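Local structure of phosphoserine phosphatase (Homo sapiens, 6HYY) at residues D16-S19 / T20-E24; G106-R109 / S110-E113. The protein catalyses the hydrolysis of L-3-phosphoserine to serine and phosphate, as a magnesium-dependent phosphatase of the haloacid dehalogenase-like family. All coordinates share one frame; numbering follows the deposited sequence.

Contact 1 (D16-S19 / T20-E24); sequences DVDS and TVIRE. With MG (magnesium ion), chain D; SER (serine), chain E.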
ATOM      1  N   ASP A  16      -0.172  -3.490   1.972  1.00 17.57           N
ATOM      2  CA  ASP A  16      -0.125  -2.038   1.947  1.00 17.49           C
ATOM      3  C   ASP A  16       1.177  -1.582   1.287  1.00 18.47           C
ATOM      4  O   ASP A  16       2.218  -2.218   1.453  1.00 19.52           O
ATOM      5  CB  ASP A  16      -0.217  -1.550   3.400  1.00 19.93           C
ATOM      6  CG  ASP A  16       0.050  -0.062   3.560  1.00 22.59           C
ATOM      7  OD1 ASP A  16      -0.614   0.735   2.891  1.00 25.73           O
ATOM      8  OD2 ASP A  16       0.904   0.277   4.388  1.00 28.51           O
ATOM      9  N   VAL A  17       1.124  -0.473   0.544  1.00 19.93           N
ATOM     10  CA  VAL A  17       2.344   0.031  -0.094  1.00 19.96           C
ATOM     11  C   VAL A  17       3.114   1.017   0.793  1.00 22.36           C
ATOM     12  O   VAL A  17       4.251   0.726   1.208  1.00 20.13           O
ATOM     13  CB  VAL A  17       2.018   0.645  -1.466  1.00 18.93           C
ATOM     14  CG1 VAL A  17       3.284   1.229  -2.092  1.00 20.08           C
ATOM     15  CG2 VAL A  17       1.395  -0.410  -2.381  1.00 22.42           C
ATOM     16  N   ASP A  18       2.523   2.182   1.103  1.00 21.78           N
ATOM     17  CA  ASP A  18       3.289   3.233   1.788  1.00 21.62           C
ATOM     18  C   ASP A  18       3.717   2.788   3.185  1.00 20.85           C
ATOM     19  O   ASP A  18       2.887   2.407   4.018  1.00 21.05           O
ATOM     20  CB  ASP A  18       2.508   4.551   1.935  1.00 24.41           C
ATOM     21  CG  ASP A  18       2.188   5.244   0.606  1.00 34.30           C
ATOM     22  OD1 ASP A  18       2.854   4.997  -0.418  1.00 29.26           O
ATOM     23  OD2 ASP A  18       1.242   6.069   0.594  1.00 38.88           O
ATOM     24  N   SER A  19       5.020   2.885   3.451  1.00 19.81           N
ATOM     25  CA  SER A  19       5.684   2.508   4.693  1.00 20.21           C
ATOM     26  C   SER A  19       5.654   1.013   4.965  1.00 18.71           C
ATOM     27  O   SER A  19       6.133   0.576   6.010  1.00 19.12           O
ATOM     28  CB  SER A  19       5.124   3.268   5.900  1.00 22.99           C
ATOM     29  OG  SER A  19       5.264   4.660   5.674  1.00 27.49           O
ATOM     30  N   THR A  20       5.156   0.201   4.024  1.00 20.57           N
ATOM     31  CA  THR A  20       5.218  -1.251   4.155  1.00 17.54           C
ATOM     32  C   THR A  20       6.068  -1.836   3.034  1.00 19.34           C
ATOM     33  O   THR A  20       7.208  -2.218   3.285  1.00 20.78           O
ATOM     34  CB  THR A  20       3.813  -1.851   4.183  1.00 18.00           C
ATOM     35  OG1 THR A  20       3.152  -1.363   5.359  1.00 20.68           O
ATOM     36  CG2 THR A  20       3.883  -3.345   4.278  1.00 18.86           C
ATOM     37  N   VAL A  21       5.571  -1.868   1.802  1.00 17.35           N
ATOM     38  CA  VAL A  21       6.372  -2.364   0.678  1.00 17.42           C
ATOM     39  C   VAL A  21       7.469  -1.371   0.315  1.00 18.65           C
ATOM     40  O   VAL A  21       8.570  -1.766  -0.097  1.00 18.77           O
ATOM     41  CB  VAL A  21       5.454  -2.644  -0.524  1.00 17.85           C
ATOM     42  CG1 VAL A  21       6.277  -2.934  -1.788  1.00 22.41           C
ATOM     43  CG2 VAL A  21       4.567  -3.826  -0.219  1.00 19.96           C
ATOM     44  N   ILE A  22       7.184  -0.078   0.430  1.00 18.39           N
ATOM     45  CA  ILE A  22       8.203   0.952   0.225  1.00 19.70           C
ATOM     46  C   ILE A  22       8.450   1.687   1.539  1.00 21.26           C
ATOM     47  O   ILE A  22       7.635   1.673   2.453  1.00 20.81           O
ATOM     48  CB  ILE A  22       7.828   1.944  -0.893  1.00 19.79           C
ATOM     49  CG1 ILE A  22       6.543   2.706  -0.530  1.00 20.75           C
ATOM     50  CG2 ILE A  22       7.731   1.215  -2.251  1.00 21.62           C
ATOM     51  CD1 ILE A  22       6.110   3.742  -1.575  1.00 23.73           C
ATOM     52  N   ARG A  23       9.604   2.360   1.619  1.00 20.62           N
ATOM     53  CA  ARG A  23       9.988   3.006   2.870  1.00 20.99           C
ATOM     54  C   ARG A  23       9.224   4.303   3.103  1.00 26.32           C
ATOM     55  O   ARG A  23       8.985   4.676   4.258  1.00 30.76           O
ATOM     56  CB  ARG A  23      11.501   3.265   2.873  1.00 28.26           C
ATOM     57  CG  ARG A  23      12.296   2.058   2.397  1.00 29.50           C
ATOM     58  CD  ARG A  23      13.623   1.924   3.131  1.00 41.60           C
ATOM     59  NE  ARG A  23      13.445   1.196   4.385  1.00 42.32           N
ATOM     60  CZ  ARG A  23      14.433   0.707   5.128  1.00 42.74           C
ATOM     61  NH1 ARG A  23      15.700   0.853   4.749  1.00 42.10           N
ATOM     62  NH2 ARG A  23      14.149   0.063   6.256  1.00 44.29           N
ATOM     63  N   GLU A  24       8.804   4.964   2.034  1.00 25.81           N
ATOM     64  CA  GLU A  24       8.248   6.310   2.045  1.00 31.81           C
ATOM     65  C   GLU A  24       6.729   6.270   1.876  1.00 27.71           C
ATOM     66  O   GLU A  24       6.122   5.215   1.677  1.00 23.69           O
ATOM     67  CB  GLU A  24       8.897   7.142   0.933  1.00 34.99           C
ATOM     68  CG  GLU A  24      10.434   7.051   0.852  1.00 35.13           C
ATOM     69  CD  GLU A  24      10.940   6.066  -0.212  1.00 36.20           C
ATOM     70  OE1 GLU A  24      12.112   6.206  -0.639  1.00 39.72           O
ATOM     71  OE2 GLU A  24      10.174   5.163  -0.617  1.00 33.70           O
TER
HETATM   72 MG    MG D 302       0.876   2.342   5.114  1.00 17.11          MG
HETATM   73  N   SER E 303      -1.203   5.746   1.214  1.00 44.04           N
HETATM   74  CA  SER E 303      -1.582   4.343   1.102  1.00 36.69           C
HETATM   75  C   SER E 303      -2.784   4.054   1.991  1.00 33.98           C
HETATM   76  O   SER E 303      -2.729   3.112   2.775  1.00 46.06           O
HETATM   77  CB  SER E 303      -0.442   3.433   1.505  1.00 37.75           C
HETATM   78  OG  SER E 303      -0.432   2.202   0.821  1.00 32.75           O
HETATM   79  OXT SER E 303      -3.808   4.746   1.986  1.00 51.22           O
HETATM   80  O   HOH W   1       7.958   5.413   6.553  1.00 42.61           O
HETATM   81  O   HOH W   2      -0.210   3.849   4.277  1.00 33.61           O
HETATM   82  O   HOH W   3      -1.129   2.207   6.081  1.00 24.79           O
HETATM   83  O   HOH W   4       1.608   4.118   6.274  1.00 29.97           O

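Contact 2 (G106-R109 / S110-E113); sequences GGFR and SIVE. With SER (serine), chain E.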
ATOM      1  N   GLY A 106      -3.663   3.835  -0.965  1.00 28.01           N
ATOM      2  CA  GLY A 106      -4.279   5.138  -1.153  1.00 28.35           C
ATOM      3  C   GLY A 106      -3.456   6.097  -1.991  1.00 28.00           C
ATOM      4  O   GLY A 106      -3.929   7.195  -2.308  1.00 28.37           O
ATOM      5  N   GLY A 107      -2.233   5.700  -2.349  1.00 24.63           N
ATOM      6  CA  GLY A 107      -1.433   6.396  -3.334  1.00 25.89           C
ATOM      7  C   GLY A 107      -1.914   6.123  -4.745  1.00 27.09           C
ATOM      8  O   GLY A 107      -3.067   5.762  -4.980  1.00 27.11           O
ATOM      9  N   PHE A 108      -0.997   6.273  -5.695  1.00 26.57           N
ATOM     10  CA  PHE A 108      -1.369   6.456  -7.091  1.00 25.07           C
ATOM     11  C   PHE A 108      -0.838   5.342  -7.977  1.00 24.13           C
ATOM     12  O   PHE A 108       0.317   4.924  -7.848  1.00 25.16           O
ATOM     13  CB  PHE A 108      -0.875   7.820  -7.559  1.00 25.79           C
ATOM     14  CG  PHE A 108      -1.292   8.912  -6.635  1.00 27.52           C
ATOM     15  CD1 PHE A 108      -2.638   9.185  -6.449  1.00 28.38           C
ATOM     16  CD2 PHE A 108      -0.353   9.623  -5.904  1.00 30.54           C
ATOM     17  CE1 PHE A 108      -3.035  10.163  -5.568  1.00 32.15           C
ATOM     18  CE2 PHE A 108      -0.747  10.602  -5.022  1.00 32.19           C
ATOM     19  CZ  PHE A 108      -2.084  10.879  -4.858  1.00 31.68           C
ATOM     20  N   ARG A 109      -1.703   4.884  -8.895  1.00 25.26           N
ATOM     21  CA  ARG A 109      -1.384   3.745  -9.752  1.00 23.48           C
ATOM     22  C   ARG A 109      -0.105   3.965 -10.558  1.00 24.62           C
ATOM     23  O   ARG A 109       0.653   3.017 -10.788  1.00 25.78           O
ATOM     24  CB  ARG A 109      -2.569   3.449 -10.683  1.00 27.62           C
ATOM     25  CG  ARG A 109      -2.217   2.645 -11.935  1.00 34.89           C
ATOM     26  CD  ARG A 109      -3.454   2.038 -12.622  1.00 38.84           C
ATOM     27  NE  ARG A 109      -4.235   1.288 -11.661  1.00 35.79           N
ATOM     28  CZ  ARG A 109      -4.146  -0.026 -11.452  1.00 29.48           C
ATOM     29  NH1 ARG A 109      -3.340  -0.798 -12.165  1.00 32.29           N
ATOM     30  NH2 ARG A 109      -4.892  -0.567 -10.515  1.00 28.98           N
ATOM     31  N   SER A 110       0.151   5.199 -11.004  1.00 28.27           N
ATOM     32  CA  SER A 110       1.387   5.475 -11.732  1.00 29.40           C
ATOM     33  C   SER A 110       2.597   4.983 -10.947  1.00 24.07           C
ATOM     34  O   SER A 110       3.416   4.206 -11.456  1.00 29.63           O
ATOM     35  CB  SER A 110       1.502   6.975 -12.017  1.00 24.49           C
ATOM     36  OG  SER A 110       1.296   7.726 -10.843  1.00 30.70           O
ATOM     37  N   ILE A 111       2.674   5.379  -9.681  1.00 27.13           N
ATOM     38  CA  ILE A 111       3.804   5.014  -8.839  1.00 28.27           C
ATOM     39  C   ILE A 111       3.704   3.555  -8.400  1.00 25.93           C
ATOM     40  O   ILE A 111       4.696   2.817  -8.424  1.00 26.03           O
ATOM     41  CB  ILE A 111       3.887   5.964  -7.637  1.00 34.06           C
ATOM     42  CG1 ILE A 111       3.936   7.428  -8.105  1.00 31.26           C
ATOM     43  CG2 ILE A 111       5.094   5.610  -6.775  1.00 31.09           C
ATOM     44  CD1 ILE A 111       3.672   8.428  -6.997  1.00 34.52           C
ATOM     45  N   VAL A 112       2.507   3.107  -8.016  1.00 24.11           N
ATOM     46  CA  VAL A 112       2.385   1.748  -7.485  1.00 23.76           C
ATOM     47  C   VAL A 112       2.614   0.696  -8.575  1.00 26.02           C
ATOM     48  O   VAL A 112       3.114  -0.405  -8.297  1.00 24.64           O
ATOM     49  CB  VAL A 112       1.017   1.562  -6.799  1.00 22.15           C
ATOM     50  CG1 VAL A 112       0.864   0.119  -6.295  1.00 23.94           C
ATOM     51  CG2 VAL A 112       0.858   2.542  -5.634  1.00 26.04           C
ATOM     52  N   GLU A 113       2.254   0.997  -9.826  1.00 23.87           N
ATOM     53  CA  GLU A 113       2.550   0.059 -10.902  1.00 25.42           C
ATOM     54  C   GLU A 113       4.049  -0.063 -11.139  1.00 25.75           C
ATOM     55  O   GLU A 113       4.526  -1.143 -11.498  1.00 26.72           O
ATOM     56  CB  GLU A 113       1.835   0.476 -12.189  1.00 25.15           C
ATOM     57  CG  GLU A 113       0.346   0.124 -12.195  1.00 29.70           C
ATOM     58  CD  GLU A 113      -0.288   0.232 -13.569  1.00 36.83           C
ATOM     59  OE1 GLU A 113       0.355   0.767 -14.492  1.00 41.46           O
ATOM     60  OE2 GLU A 113      -1.440  -0.226 -13.725  1.00 36.76           O
TER
HETATM   61  N   SER E 303      -1.203   5.746   1.214  1.00 44.04           N
HETATM   62  CA  SER E 303      -1.582   4.343   1.102  1.00 36.69           C
HETATM   63  C   SER E 303      -2.784   4.054   1.991  1.00 33.98           C
HETATM   64  O   SER E 303      -2.729   3.112   2.775  1.00 46.06           O
HETATM   65  CB  SER E 303      -0.442   3.433   1.505  1.00 37.75           C
HETATM   66  OG  SER E 303      -0.432   2.202   0.821  1.00 32.75           O
HETATM   67  OXT SER E 303      -3.808   4.746   1.986  1.00 51.22           O

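Contact 1 (D16-S19 / T20-E24)
Thr-20 reaches back one turn to Asp-16, the two side chains crossing at about a right angle. Its hydroxyl OG1 donates to Asp-16 OD2 over 2.9 Å, arriving on the anti side of that oxygen and only 18° out of the carboxylate plane. Asp-16 holds CG anti to its own backbone N (chi1 170°), which lays the carboxylate beside its own carbonyl carbon, where OD2 meets Thr-20 OG1. The two oxygens then split the work: OD2 binds the magnesium at 2.2 Å, while OD1 accepts from the hydroxyl of the bound serine, 2.5 Å from Asp-16 OD1 to the ligand's OG, and also pairs with Lys-154. Thr-20 thus acts as a second-shell clamp on a metal-binding carboxylate. Asp-18 serves metal and ligand from different ends. Its main-chain O joins the magnesium sphere, completed by three waters and Asp-175, and its side chain turns to the serine, with OD2 taking a bond from the ligand's N at 2.5 Å. Ile-22 CD1 packs 3.8 Å from Val-17 CG1, and the Ile-22 side chain lies alongside that of Asp-18, its CD1 near OD1. The turn itself is gathered on Val-17 O, gripped from opposite faces of its carbonyl plane by Thr-20 N and by Ile-22 N, the latter at 3.1 Å and almost straight (178°). Ser-19 N then donates to Glu-24 O at 3.1 Å, and a water ties Ser-19 OG to Arg-23 O; that hydroxyl also bonds to Glu-25. DVDST, from the end of strand 12-16 into the wide, pi-type turn, matches the DxDxT signature of the haloacid dehalogenase fold, and the turn itself is its squiggle, here with metal and product serine in place.

Contact 2 (G106-R109 / S110-E113)
Arg-109 and Glu-113 form an i to i+4 salt bridge on the first turn of helix 109-116, just after the loop that follows strand 100-105 in the Rossmann-like core of the haloacid dehalogenase fold and lines the serine pocket with Gly-106 and Gly-107. From CB, which sits against Ser-110 N, the arginine chain runs out to CG, 3.5 Å from Glu-113 CD, and then CD, 3.2 Å from Glu-113 OE2. A bend at chi3 (-52°) swings the guanidinium round so that NH1 meets the same oxygen, NH1 to OE2 being 2.5 Å. The acid arrives at the edge of the guanidinium, in its plane, and uses its anti lone pair, yet the two flat groups stand 89° apart. NH1 also bonds to Ala-123 O and NH2 to Val-126 O, anchoring the helix start to the loop at Ala-123 and the start of strand 126-133. Replaced by alanine, this position would probably leave the Glu-113 carboxylate without its charge partner and the two carbonyls without this donor. Phe-108, at the N-cap position, turns its ring edge to Ile-111 CD1. Its carbonyl starts the helical bonding: Val-112 N donates to Phe-108 O at 2.9 Å, while Val-112 CG2 rests 3.3 Å from that oxygen.

Overall arrangement
From the N terminus, strand 12-16 runs into contact 1, whose helical turn closes before the chain leaves for the run of helices from 26-33 to 87-96. The chain returns through strand 100-105, which lies parallel to and next to strand 12-16, and contact 2 then closes the first turn of helix 109-116. The two are in series, neither nested nor crossed, with centres about 11 Å apart. Both follow the C-terminal ends of neighbouring strands and border the same bound serine, contact 1 through Asp-16 to Asp-18 and contact 2 through Gly-106 and Gly-107. They meet directly where Val-17 CG2 packs 4.0 Å from Val-112 CG1.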